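Local atomic coordinates of Amuc_1102 (Akkermansia muciniphila, PDB entry 7DSZ), a protein that is of unknown function but adopts an immunoglobulin-like fold related to archaeal type IV pilus proteins, which suggests a role in pilus assembly or structure. Residues Val19-Ser33 / Pro48-Ala62. Residues are numbered along the deposited sequence; the frame is centred on the assembly and turned at random.
Sequences VRVSLEKLSLYMRQS and PKKWADFEIPFKVEA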
ATOM      1  N   VAL C  19      27.458  12.981   5.456  1.00 22.68           N
ATOM      2  CA  VAL C  19      26.798  12.124   6.424  1.00 22.59           C
ATOM      3  C   VAL C  19      27.638  10.872   6.619  1.00 23.66           C
ATOM      4  O   VAL C  19      28.190  10.331   5.653  1.00 24.59           O
ATOM      5  CB  VAL C  19      25.371  11.788   5.923  1.00 28.79           C
ATOM      6  CG1 VAL C  19      24.792  10.615   6.648  1.00 30.17           C
ATOM      7  CG2 VAL C  19      24.474  13.022   6.044  1.00 30.71           C
ATOM      8  N   ARG C  20      27.737  10.417   7.863  1.00 21.93           N
ATOM      9  CA  ARG C  20      28.365   9.151   8.201  1.00 23.28           C
ATOM     10  C   ARG C  20      27.390   8.280   8.977  1.00 23.91           C
ATOM     11  O   ARG C  20      26.705   8.753   9.894  1.00 26.03           O
ATOM     12  CB  ARG C  20      29.632   9.360   9.022  1.00 26.04           C
ATOM     13  CG  ARG C  20      30.724  10.063   8.224  1.00 22.70           C
ATOM     14  CD  ARG C  20      31.216   9.172   7.089  1.00 30.69           C
ATOM     15  NE  ARG C  20      32.221   9.822   6.249  1.00 34.61           N
ATOM     16  CZ  ARG C  20      31.962  10.470   5.117  1.00 31.22           C
ATOM     17  NH1 ARG C  20      30.719  10.574   4.651  1.00 27.32           N
ATOM     18  NH2 ARG C  20      32.959  11.016   4.435  1.00 28.57           N
ATOM     19  N   VAL C  21      27.341   7.007   8.608  1.00 21.28           N
ATOM     20  CA  VAL C  21      26.407   6.049   9.184  1.00 19.71           C
ATOM     21  C   VAL C  21      27.207   4.937   9.848  1.00 23.42           C
ATOM     22  O   VAL C  21      28.039   4.287   9.204  1.00 24.11           O
ATOM     23  CB  VAL C  21      25.461   5.481   8.113  1.00 17.98           C
ATOM     24  CG1 VAL C  21      24.551   4.435   8.721  1.00 22.14           C
ATOM     25  CG2 VAL C  21      24.637   6.610   7.503  1.00 18.75           C
ATOM     26  N   SER C  22      26.982   4.737  11.139  1.00 19.90           N
ATOM     27  CA  SER C  22      27.602   3.649  11.881  0.50 21.55           C
ATOM     28  C   SER C  22      26.626   2.479  11.907  1.00 24.04           C
ATOM     29  O   SER C  22      25.590   2.548  12.569  1.00 22.24           O
ATOM     30  CB  SER C  22      27.958   4.086  13.298  0.50 26.71           C
ATOM     31  OG  SER C  22      28.503   3.000  14.024  0.50 30.08           O
ATOM     32  N   LEU C  23      26.953   1.408  11.184  1.00 23.24           N
ATOM     33  CA  LEU C  23      26.127   0.200  11.154  1.00 23.44           C
ATOM     34  C   LEU C  23      26.600  -0.815  12.181  1.00 27.69           C
ATOM     35  O   LEU C  23      27.799  -0.955  12.424  1.00 26.72           O
ATOM     36  CB  LEU C  23      26.171  -0.455   9.772  1.00 21.21           C
ATOM     37  CG  LEU C  23      25.622   0.324   8.587  1.00 23.34           C
ATOM     38  CD1 LEU C  23      25.928  -0.438   7.300  1.00 21.83           C
ATOM     39  CD2 LEU C  23      24.103   0.516   8.744  1.00 21.36           C
ATOM     40  N   GLU C  24      25.652  -1.530  12.778  1.00 22.39           N
ATOM     41  CA  GLU C  24      25.992  -2.739  13.504  1.00 24.07           C
ATOM     42  C   GLU C  24      25.755  -3.904  12.546  1.00 22.50           C
ATOM     43  O   GLU C  24      26.021  -3.765  11.355  1.00 27.89           O
ATOM     44  CB  GLU C  24      25.192  -2.846  14.806  1.00 26.93           C
ATOM     45  CG  GLU C  24      25.343  -1.597  15.718  1.00 29.30           C
ATOM     46  CD  GLU C  24      26.795  -1.289  16.093  1.00 38.99           C
ATOM     47  OE1 GLU C  24      27.590  -2.242  16.255  1.00 31.14           O
ATOM     48  OE2 GLU C  24      27.142  -0.088  16.224  1.00 36.76           O
ATOM     49  N   LYS C  25      25.303  -5.050  13.023  1.00 23.26           N
ATOM     50  CA  LYS C  25      25.136  -6.192  12.133  1.00 24.64           C
ATOM     51  C   LYS C  25      23.663  -6.403  11.806  1.00 21.94           C
ATOM     52  O   LYS C  25      22.787  -6.121  12.624  1.00 22.76           O
ATOM     53  CB  LYS C  25      25.704  -7.463  12.766  1.00 28.94           C
ATOM     54  CG  LYS C  25      27.187  -7.349  13.128  1.00 31.39           C
ATOM     55  CD  LYS C  25      27.698  -8.680  13.651  1.00 37.93           C
ATOM     56  CE  LYS C  25      29.192  -8.653  13.897  1.00 43.97           C
ATOM     57  NZ  LYS C  25      29.637 -10.006  14.348  1.00 47.43           N
ATOM     58  N   LEU C  26      23.404  -6.921  10.605  1.00 19.14           N
ATOM     59  CA  LEU C  26      22.069  -7.420  10.269  1.00 18.46           C
ATOM     60  C   LEU C  26      21.819  -8.735  10.998  1.00 21.73           C
ATOM     61  O   LEU C  26      22.590  -9.690  10.848  1.00 22.90           O
ATOM     62  CB  LEU C  26      21.939  -7.630   8.759  1.00 18.97           C
ATOM     63  CG  LEU C  26      20.511  -7.871   8.270  1.00 19.50           C
ATOM     64  CD1 LEU C  26      19.626  -6.618   8.423  1.00 19.58           C
ATOM     65  CD2 LEU C  26      20.531  -8.325   6.829  1.00 17.58           C
ATOM     66  N   SER C  27      20.745  -8.787  11.784  1.00 17.67           N
ATOM     67  CA  SER C  27      20.330  -9.981  12.509  1.00 18.78           C
ATOM     68  C   SER C  27      18.975 -10.447  12.000  1.00 21.24           C
ATOM     69  O   SER C  27      18.115  -9.631  11.681  1.00 21.31           O
ATOM     70  CB  SER C  27      20.216  -9.723  14.008  1.00 22.88           C
ATOM     71  OG  SER C  27      21.492  -9.511  14.578  1.00 25.38           O
ATOM     72  N   LEU C  28      18.772 -11.762  11.981  1.00 20.43           N
ATOM     73  CA  LEU C  28      17.474 -12.338  11.628  1.00 18.97           C
ATOM     74  C   LEU C  28      16.708 -12.700  12.892  1.00 19.84           C
ATOM     75  O   LEU C  28      17.220 -13.437  13.745  1.00 23.38           O
ATOM     76  CB  LEU C  28      17.644 -13.582  10.759  1.00 20.03           C
ATOM     77  CG  LEU C  28      16.385 -14.447  10.602  1.00 21.09           C
ATOM     78  CD1 LEU C  28      15.332 -13.681   9.806  1.00 20.65           C
ATOM     79  CD2 LEU C  28      16.735 -15.748   9.908  1.00 24.25           C
ATOM     80  N   TYR C  29      15.494 -12.178  13.009  1.00 17.50           N
ATOM     81  CA  TYR C  29      14.545 -12.566  14.042  1.00 16.22           C
ATOM     82  C   TYR C  29      13.331 -13.192  13.384  1.00 20.69           C
ATOM     83  O   TYR C  29      12.721 -12.576  12.505  1.00 19.40           O
ATOM     84  CB  TYR C  29      14.064 -11.373  14.851  1.00 17.88           C
ATOM     85  CG  TYR C  29      15.119 -10.644  15.644  1.00 16.40           C
ATOM     86  CD1 TYR C  29      15.374 -10.999  16.961  1.00 21.19           C
ATOM     87  CD2 TYR C  29      15.826  -9.590  15.089  1.00 18.19           C
ATOM     88  CE1 TYR C  29      16.317 -10.321  17.712  1.00 19.20           C
ATOM     89  CE2 TYR C  29      16.784  -8.892  15.844  1.00 19.05           C
ATOM     90  CZ  TYR C  29      17.010  -9.274  17.150  1.00 21.67           C
ATOM     91  OH  TYR C  29      17.921  -8.601  17.909  1.00 22.98           O
ATOM     92  N   MET C  30      12.965 -14.399  13.811  1.00 20.31           N
ATOM     93  CA  MET C  30      11.695 -14.978  13.397  1.00 19.53           C
ATOM     94  C   MET C  30      10.625 -14.502  14.368  1.00 20.26           C
ATOM     95  O   MET C  30      10.760 -14.675  15.584  1.00 25.68           O
ATOM     96  CB  MET C  30      11.766 -16.512  13.350  1.00 22.12           C
ATOM     97  CG  MET C  30      12.831 -17.045  12.403  1.00 23.83           C
ATOM     98  SD  MET C  30      12.588 -16.516  10.687  1.00 25.10           S
ATOM     99  CE  MET C  30      10.892 -16.967  10.401  1.00 22.87           C
ATOM    100  N   ARG C  31       9.560 -13.897  13.843  1.00 17.61           N
ATOM    101  CA  ARG C  31       8.587 -13.233  14.699  1.00 19.56           C
ATOM    102  C   ARG C  31       7.193 -13.500  14.168  1.00 24.24           C
ATOM    103  O   ARG C  31       6.963 -13.417  12.962  1.00 22.41           O
ATOM    104  CB  ARG C  31       8.804 -11.711  14.756  1.00 23.33           C
ATOM    105  CG  ARG C  31      10.164 -11.264  15.313  1.00 26.38           C
ATOM    106  CD  ARG C  31      10.259  -9.745  15.261  1.00 27.98           C
ATOM    107  NE  ARG C  31       9.036  -9.196  15.801  1.00 34.98           N
ATOM    108  CZ  ARG C  31       8.403  -8.126  15.352  1.00 30.01           C
ATOM    109  NH1 ARG C  31       8.854  -7.416  14.323  1.00 25.43           N
ATOM    110  NH2 ARG C  31       7.291  -7.769  15.962  1.00 31.69           N
ATOM    111  N   GLN C  32       6.253 -13.774  15.055  1.00 22.29           N
ATOM    112  CA  GLN C  32       4.871 -13.971  14.643  0.50 28.88           C
ATOM    113  C   GLN C  32       4.254 -12.624  14.287  1.00 24.59           C
ATOM    114  O   GLN C  32       4.549 -11.615  14.934  1.00 25.81           O
ATOM    115  CB  GLN C  32       4.082 -14.638  15.768  0.50 35.27           C
ATOM    116  CG  GLN C  32       2.658 -15.020  15.410  0.50 37.35           C
ATOM    117  CD  GLN C  32       2.043 -15.973  16.421  0.50 48.86           C
ATOM    118  OE1 GLN C  32       2.447 -16.011  17.586  0.50 49.33           O
ATOM    119  NE2 GLN C  32       1.068 -16.758  15.975  0.50 50.52           N
ATOM    120  N   SER C  33       3.411 -12.596  13.258  1.00 22.59           N
ATOM    121  CA  SER C  33       2.778 -11.333  12.923  1.00 30.06           C
ATOM    122  C   SER C  33       1.763 -10.988  14.007  1.00 34.13           C
ATOM    123  O   SER C  33       1.292 -11.873  14.727  1.00 33.26           O
ATOM    124  CB  SER C  33       2.099 -11.394  11.558  1.00 32.04           C
ATOM    125  OG  SER C  33       1.141 -12.428  11.527  1.00 35.23           O
ATOM    126  N   PRO C  48      -1.617 -16.441  13.164  1.00 57.73           N
ATOM    127  CA  PRO C  48      -0.454 -15.855  12.489  1.00 53.19           C
ATOM    128  C   PRO C  48       0.765 -16.762  12.565  1.00 46.60           C
ATOM    129  O   PRO C  48       0.984 -17.468  13.552  1.00 47.46           O
ATOM    130  CB  PRO C  48      -0.222 -14.545  13.256  1.00 47.99           C
ATOM    131  CG  PRO C  48      -1.526 -14.230  13.893  1.00 51.52           C
ATOM    132  CD  PRO C  48      -2.135 -15.565  14.230  1.00 60.11           C
ATOM    133  N   LYS C  49       1.557 -16.734  11.496  1.00 43.99           N
ATOM    134  CA  LYS C  49       2.779 -17.511  11.384  1.00 42.89           C
ATOM    135  C   LYS C  49       3.988 -16.593  11.555  1.00 33.86           C
ATOM    136  O   LYS C  49       3.863 -15.370  11.694  1.00 31.89           O
ATOM    137  CB  LYS C  49       2.830 -18.246  10.040  1.00 40.36           C
ATOM    138  CG  LYS C  49       1.761 -19.314   9.876  1.00 52.11           C
ATOM    139  CD  LYS C  49       2.025 -20.162   8.639  1.00 48.53           C
ATOM    140  CE  LYS C  49       0.890 -21.154   8.383  1.00 63.00           C
ATOM    141  NZ  LYS C  49       0.700 -22.120   9.506  1.00 61.32           N
ATOM    142  N   LYS C  50       5.176 -17.191  11.510  1.00 35.10           N
ATOM    143  CA  LYS C  50       6.403 -16.449  11.767  1.00 27.78           C
ATOM    144  C   LYS C  50       7.002 -15.876  10.486  1.00 24.98           C
ATOM    145  O   LYS C  50       7.269 -16.597   9.516  1.00 24.14           O
ATOM    146  CB  LYS C  50       7.421 -17.321  12.496  1.00 28.63           C
ATOM    147  CG  LYS C  50       7.078 -17.521  13.971  1.00 26.02           C
ATOM    148  CD  LYS C  50       8.239 -18.245  14.673  1.00 40.80           C
ATOM    149  CE  LYS C  50       7.901 -18.639  16.110  1.00 42.89           C
ATOM    150  NZ  LYS C  50       7.779 -17.461  17.013  1.00 50.25           N
ATOM    151  N   TRP C  51       7.226 -14.571  10.515  1.00 23.99           N
ATOM    152  CA  TRP C  51       7.902 -13.830   9.473  1.00 17.40           C
ATOM    153  C   TRP C  51       9.398 -13.773   9.759  1.00 17.69           C
ATOM    154  O   TRP C  51       9.822 -13.773  10.913  1.00 19.59           O
ATOM    155  CB  TRP C  51       7.348 -12.406   9.428  1.00 19.76           C
ATOM    156  CG  TRP C  51       5.973 -12.308   8.889  1.00 17.97           C
ATOM    157  CD1 TRP C  51       4.820 -12.835   9.422  1.00 19.77           C
ATOM    158  CD2 TRP C  51       5.596 -11.620   7.707  1.00 16.69           C
ATOM    159  NE1 TRP C  51       3.750 -12.534   8.605  1.00 21.38           N
ATOM    160  CE2 TRP C  51       4.205 -11.781   7.550  1.00 20.38           C
ATOM    161  CE3 TRP C  51       6.312 -10.908   6.736  1.00 19.91           C
ATOM    162  CZ2 TRP C  51       3.514 -11.244   6.471  1.00 21.87           C
ATOM    163  CZ3 TRP C  51       5.619 -10.372   5.663  1.00 22.44           C
ATOM    164  CH2 TRP C  51       4.236 -10.540   5.544  1.00 21.04           C
ATOM    165  N   ALA C  52      10.199 -13.702   8.697  1.00 17.22           N
ATOM    166  CA  ALA C  52      11.616 -13.374   8.842  1.00 17.90           C
ATOM    167  C   ALA C  52      11.759 -11.859   8.924  1.00 20.15           C
ATOM    168  O   ALA C  52      11.360 -11.142   7.999  1.00 19.39           O
ATOM    169  CB  ALA C  52      12.430 -13.916   7.668  1.00 18.77           C
ATOM    170  N   ASP C  53      12.307 -11.367  10.028  1.00 16.82           N
ATOM    171  CA  ASP C  53      12.480  -9.933  10.247  1.00 16.12           C
ATOM    172  C   ASP C  53      13.976  -9.677  10.372  1.00 16.26           C
ATOM    173  O   ASP C  53      14.582 -10.041  11.384  1.00 19.49           O
ATOM    174  CB  ASP C  53      11.710  -9.506  11.505  1.00 17.23           C
ATOM    175  CG  ASP C  53      11.988  -8.075  11.940  1.00 19.97           C
ATOM    176  OD1 ASP C  53      12.648  -7.300  11.219  1.00 18.61           O
ATOM    177  OD2 ASP C  53      11.487  -7.728  13.021  1.00 19.73           O
ATOM    178  N   PHE C  54      14.568  -9.082   9.333  1.00 15.20           N
ATOM    179  CA  PHE C  54      15.991  -8.771   9.318  1.00 17.99           C
ATOM    180  C   PHE C  54      16.165  -7.366   9.872  1.00 19.41           C
ATOM    181  O   PHE C  54      15.600  -6.421   9.326  1.00 18.40           O
ATOM    182  CB  PHE C  54      16.567  -8.854   7.902  1.00 16.86           C
ATOM    183  CG  PHE C  54      16.533 -10.236   7.298  1.00 17.63           C
ATOM    184  CD1 PHE C  54      17.617 -11.100   7.448  1.00 19.74           C
ATOM    185  CD2 PHE C  54      15.443 -10.659   6.553  1.00 18.56           C
ATOM    186  CE1 PHE C  54      17.595 -12.390   6.867  1.00 22.26           C
ATOM    187  CE2 PHE C  54      15.407 -11.928   5.987  1.00 21.06           C
ATOM    188  CZ  PHE C  54      16.494 -12.791   6.140  1.00 23.70           C
ATOM    189  N   GLU C  55      16.943  -7.225  10.948  1.00 15.21           N
ATOM    190  CA  GLU C  55      17.074  -5.954  11.661  1.00 17.20           C
ATOM    191  C   GLU C  55      18.530  -5.532  11.672  1.00 16.21           C
ATOM    192  O   GLU C  55      19.396  -6.349  11.987  1.00 17.15           O
ATOM    193  CB  GLU C  55      16.601  -6.099  13.108  1.00 15.80           C
ATOM    194  CG  GLU C  55      15.139  -6.498  13.253  1.00 16.29           C
ATOM    195  CD  GLU C  55      14.264  -5.279  13.279  1.00 17.02           C
ATOM    196  OE1 GLU C  55      14.629  -4.314  14.003  1.00 17.57           O
ATOM    197  OE2 GLU C  55      13.235  -5.263  12.568  1.00 16.69           O
ATOM    198  N   ILE C  56      18.815  -4.263  11.368  1.00 17.13           N
ATOM    199  CA  ILE C  56      20.160  -3.726  11.516  1.00 14.70           C
ATOM    200  C   ILE C  56      20.140  -2.414  12.293  1.00 17.94           C
ATOM    201  O   ILE C  56      19.505  -1.445  11.863  1.00 15.71           O
ATOM    202  CB  ILE C  56      20.896  -3.562  10.170  1.00 16.57           C
ATOM    203  CG1 ILE C  56      22.336  -3.086  10.400  1.00 18.15           C
ATOM    204  CG2 ILE C  56      20.145  -2.661   9.175  1.00 16.04           C
ATOM    205  CD1 ILE C  56      23.256  -3.402   9.192  1.00 16.69           C
ATOM    206  N   PRO C  57      20.785  -2.346  13.455  1.00 17.39           N
ATOM    207  CA  PRO C  57      20.895  -1.074  14.171  1.00 16.44           C
ATOM    208  C   PRO C  57      21.831  -0.129  13.450  1.00 14.97           C
ATOM    209  O   PRO C  57      22.818  -0.550  12.845  1.00 18.49           O
ATOM    210  CB  PRO C  57      21.501  -1.464  15.528  1.00 19.57           C
ATOM    211  CG  PRO C  57      21.505  -2.949  15.590  1.00 18.78           C
ATOM    212  CD  PRO C  57      21.488  -3.439  14.142  1.00 18.56           C
ATOM    213  N   PHE C  58      21.531   1.167  13.546  1.00 17.87           N
ATOM    214  CA  PHE C  58      22.451   2.153  12.994  1.00 17.63           C
ATOM    215  C   PHE C  58      22.268   3.499  13.679  1.00 19.52           C
ATOM    216  O   PHE C  58      21.264   3.751  14.343  1.00 18.26           O
ATOM    217  CB  PHE C  58      22.294   2.286  11.475  1.00 16.93           C
ATOM    218  CG  PHE C  58      21.052   3.017  11.025  1.00 19.67           C
ATOM    219  CD1 PHE C  58      19.860   2.339  10.836  1.00 17.72           C
ATOM    220  CD2 PHE C  58      21.103   4.361  10.715  1.00 17.70           C
ATOM    221  CE1 PHE C  58      18.736   3.003  10.366  1.00 15.84           C
ATOM    222  CE2 PHE C  58      19.985   5.032  10.245  1.00 18.59           C
ATOM    223  CZ  PHE C  58      18.794   4.358  10.079  1.00 16.85           C
ATOM    224  N   LYS C  59      23.285   4.354  13.520  1.00 18.69           N
ATOM    225  CA  LYS C  59      23.259   5.721  14.021  1.00 20.13           C
ATOM    226  C   LYS C  59      23.913   6.610  12.971  1.00 19.80           C
ATOM    227  O   LYS C  59      24.854   6.183  12.296  1.00 21.99           O
ATOM    228  CB  LYS C  59      23.987   5.842  15.378  1.00 24.04           C
ATOM    229  CG  LYS C  59      24.039   7.265  15.918  1.00 24.29           C
ATOM    230  CD  LYS C  59      24.862   7.331  17.206  1.00 33.82           C
ATOM    231  CE  LYS C  59      23.987   7.118  18.414  1.00 32.73           C
ATOM    232  NZ  LYS C  59      24.690   7.507  19.687  1.00 32.84           N
ATOM    233  N   VAL C  60      23.400   7.829  12.817  1.00 18.77           N
ATOM    234  CA  VAL C  60      23.870   8.784  11.816  1.00 17.96           C
ATOM    235  C   VAL C  60      24.588   9.931  12.513  1.00 17.74           C
ATOM    236  O   VAL C  60      24.141  10.402  13.561  1.00 19.96           O
ATOM    237  CB  VAL C  60      22.703   9.345  10.979  1.00 20.60           C
ATOM    238  CG1 VAL C  60      23.224  10.231   9.847  1.00 20.47           C
ATOM    239  CG2 VAL C  60      21.841   8.216  10.445  1.00 19.91           C
ATOM    240  N   GLU C  61      25.663  10.423  11.897  1.00 21.12           N
ATOM    241  CA  GLU C  61      26.260  11.696  12.294  1.00 20.32           C
ATOM    242  C   GLU C  61      26.512  12.507  11.034  1.00 19.13           C
ATOM    243  O   GLU C  61      26.489  11.972   9.926  1.00 20.98           O
ATOM    244  CB  GLU C  61      27.564  11.501  13.091  1.00 22.26           C
ATOM    245  CG  GLU C  61      27.426  10.680  14.396  1.00 23.02           C
ATOM    246  CD  GLU C  61      26.680  11.406  15.511  1.00 24.21           C
ATOM    247  OE1 GLU C  61      26.373  12.611  15.354  1.00 25.12           O
ATOM    248  OE2 GLU C  61      26.422  10.767  16.559  1.00 28.82           O
ATOM    249  N   ALA C  62      26.749  13.815  11.193  1.00 19.36           N
ATOM    250  CA  ALA C  62      26.861  14.653  10.013  1.00 16.95           C
ATOM    251  C   ALA C  62      27.808  15.825  10.263  1.00 17.65           C
ATOM    252  O   ALA C  62      28.023  16.257  11.400  1.00 19.56           O
ATOM    253  CB  ALA C  62      25.489  15.192   9.569  1.00 19.14           C
TER
HETATM  254  O   HOH W   1      10.672 -16.740  17.388  1.00 36.54           O
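R31 reaches along the face it shares with D53 and grips that acid by one end of its guanidinium. Its CB and CG leave the strand on the side of W51 and D53; CD then comes 3.3 Å from D53 OD2, and the bend that follows at chi3 (47°) carries NE and CZ past the same oxygen at longer range before NH1 closes on it. This salt bridge, NH1 to OD2 at 3.0 Å, is nearly straight (165°) and lies close to the guanidinium plane, yet it meets OD2 on the anti side, the two flat groups being turned 56° apart. W189 adds a cation-pi contact to R31. Next along this face, the Y29 ring crosses E55 at about a right angle, its CD2 3.7 Å from E55 CG, while the E55 carboxylate turns to R192 and Y193.

On the other face L28 lays CD1 over the centre of the F54 ring, a CH-pi contact 4.0 Å from the centroid, with A52 CB also touching that methyl. Further along, V19 CG1 meets V60 CG1 at 3.6 Å.

Between the two layers of side chains the strands pair antiparallel in two ladders, V19-L23 with F58-A62 and S27-Q32 with K50-E55. The register slips by one residue at E24-L26, where E24 N still bonds P57 O (3.0 Å) and L26 tucks CD1 against I56 CB at 3.7 Å. Strand 18-32 is an outermost strand of this three-stranded sheet within the chain; strand 50-63 is the middle one, pairing onward with 109-115. One face is thus largely apolar around L28, A52 and F54. On the other, D53 OD1 and E55 OE2 lie 2.5 Å apart, suggesting a shared proton and less than two full charges; R31 on D53 and R192 on E55 would balance what remains.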